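Local atomic coordinates of IMC sub-compartment protein ISP1 (Toxoplasma gondii, PDB entry 4CHM), a protein that belongs to the inner membrane complex sub-compartment proteins critical for parasite replication by endodyogeny, and probably acts there through a pleckstrin homology fold. Residues A[58-61]-A[62-66]. Sequence-based numbering, arbitrary orientation.
Sequences RVIP and LSDIK. With SO4 (sulfate ion), chain F.
Pro61 O accepts the backbone N-H of Asp64 at 2.8 Å from Asp64 N, with an N-H...O angle of 153°. One residue further on, Ile65 N reaches Leu62 O at 3.2 Å, and these two i to i+3 bonds make a short 3-10 turn of residues 62-64.

Apolar contact is made by Ile60 and Ile65, whose side chains cross at about a right angle: Ile60 CG2 lies 3.6 Å from Ile65 CG1. In Ile60 that methyl is anti to the backbone N, while CG1 (chi1 -57°) takes the place anti to the carbonyl carbon. Asp64 OD2 makes a loose van der Waals approach to the same methyl, 4.1 Å from Ile60 CG2. The turn joins strands 56-61 and 65-69, the two outermost in the antiparallel order of a pleckstrin homology fold; strand 56-61 pairs with 48-53 and strand 65-69 with 90-95, so the turn carries the chain from one edge of that order to the other.

Among the polar groups, Asp64 OD1 accepts a hydrogen bond from Glu97 N. With its chain stretched out as far as NE, Arg58 presents its guanidinium edge to a sulfate that is probably a crystallisation additive: Arg58 NH1 meets sulfate O3 at 2.9 Å and Arg58 NH2 meets sulfate O4 at 2.7 Å (166°), with the sulfur in the guanidinium plane. Ser98 and Asn100 also bind this anion.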
loop_
_atom_site.group_PDB
_atom_site.type_symbol
_atom_site.label_atom_id
_atom_site.label_comp_id
_atom_site.label_asym_id
_atom_site.label_seq_id
_atom_site.Cartn_x
_atom_site.Cartn_y
_atom_site.Cartn_z
ATOM N N ARG A 58 12.177 -2.325 -6.313
ATOM C CA ARG A 58 11.328 -1.844 -7.376
ATOM C C ARG A 58 10.850 -0.451 -7.082
ATOM O O ARG A 58 10.329 -0.196 -6.040
ATOM C CB ARG A 58 10.146 -2.761 -7.641
ATOM C CG ARG A 58 9.205 -2.259 -8.704
ATOM C CD ARG A 58 8.238 -3.317 -9.169
ATOM N NE ARG A 58 7.423 -2.846 -10.259
ATOM C CZ ARG A 58 6.601 -3.576 -10.991
ATOM N NH1 ARG A 58 6.439 -4.845 -10.781
ATOM N NH2 ARG A 58 5.940 -3.007 -11.951
ATOM N N VAL A 59 11.007 0.426 -8.044
ATOM C CA VAL A 59 10.620 1.798 -7.905
ATOM C C VAL A 59 9.341 2.083 -8.701
ATOM O O VAL A 59 9.300 1.875 -9.878
ATOM C CB VAL A 59 11.758 2.759 -8.319
ATOM C CG1 VAL A 59 11.271 4.181 -8.417
ATOM C CG2 VAL A 59 12.940 2.696 -7.371
ATOM N N ILE A 60 8.312 2.547 -8.024
ATOM C CA ILE A 60 7.069 2.926 -8.681
ATOM C C ILE A 60 6.836 4.430 -8.526
ATOM O O ILE A 60 6.453 4.904 -7.438
ATOM C CB ILE A 60 5.848 2.188 -8.090
ATOM C CG1 ILE A 60 6.027 0.671 -8.162
ATOM C CG2 ILE A 60 4.587 2.549 -8.867
ATOM C CD1 ILE A 60 6.082 0.009 -6.812
ATOM N N PRO A 61 7.070 5.197 -9.609
ATOM C CA PRO A 61 6.654 6.608 -9.619
ATOM C C PRO A 61 5.184 6.761 -9.236
ATOM O O PRO A 61 4.342 5.948 -9.634
ATOM C CB PRO A 61 6.867 7.047 -11.081
ATOM C CG PRO A 61 7.761 6.016 -11.684
ATOM C CD PRO A 61 7.512 4.725 -10.935
ATOM N N LEU A 62 4.881 7.801 -8.474
ATOM C CA LEU A 62 3.511 8.079 -8.063
ATOM C C LEU A 62 2.590 8.199 -9.268
ATOM O O LEU A 62 1.385 7.922 -9.195
ATOM C CB LEU A 62 3.468 9.374 -7.271
ATOM C CG LEU A 62 2.655 9.270 -6.007
ATOM C CD1 LEU A 62 3.196 8.142 -5.149
ATOM C CD2 LEU A 62 2.713 10.589 -5.270
ATOM N N SER A 63 3.153 8.662 -10.369
ATOM C CA SER A 63 2.366 8.934 -11.528
ATOM C C SER A 63 2.038 7.629 -12.263
ATOM O O SER A 63 1.170 7.610 -13.120
ATOM C CB SER A 63 3.077 9.940 -12.436
ATOM O OG SER A 63 4.367 9.470 -12.803
ATOM N N ASP A 64 2.663 6.521 -11.855
ATOM C CA ASP A 64 2.314 5.211 -12.417
ATOM C C ASP A 64 1.257 4.474 -11.589
ATOM O O ASP A 64 0.878 3.355 -11.902
ATOM C CB ASP A 64 3.562 4.336 -12.563
ATOM C CG ASP A 64 3.282 3.048 -13.306
ATOM O OD1 ASP A 64 2.541 3.090 -14.302
ATOM O OD2 ASP A 64 3.764 1.984 -12.876
ATOM N N ILE A 65 0.827 5.083 -10.505
ATOM C CA ILE A 65 -0.153 4.463 -9.658
ATOM C C ILE A 65 -1.508 5.017 -10.030
ATOM O O ILE A 65 -1.862 6.114 -9.644
ATOM C CB ILE A 65 0.140 4.692 -8.164
ATOM C CG1 ILE A 65 1.474 4.035 -7.788
ATOM C CG2 ILE A 65 -0.983 4.083 -7.314
ATOM C CD1 ILE A 65 2.128 4.643 -6.551
ATOM N N LYS A 66 -2.217 4.255 -10.850
ATOM C CA LYS A 66 -3.470 4.649 -11.439
ATOM C C LYS A 66 -4.592 4.636 -10.384
ATOM O O LYS A 66 -5.492 5.467 -10.422
ATOM C CB LYS A 66 -3.794 3.662 -12.559
ATOM C CG LYS A 66 -4.985 3.999 -13.431
ATOM C CD LYS A 66 -5.220 2.847 -14.413
ATOM C CE LYS A 66 -6.693 2.655 -14.748
ATOM N NZ LYS A 66 -7.316 3.929 -15.199
HETATM S S SO4 F . 4.356 -5.504 -13.973
HETATM O O1 SO4 F . 3.139 -6.321 -14.235
HETATM O O2 SO4 F . 5.082 -5.290 -15.231
HETATM O O3 SO4 F . 5.220 -6.251 -13.016
HETATM O O4 SO4 F . 3.967 -4.166 -13.427
#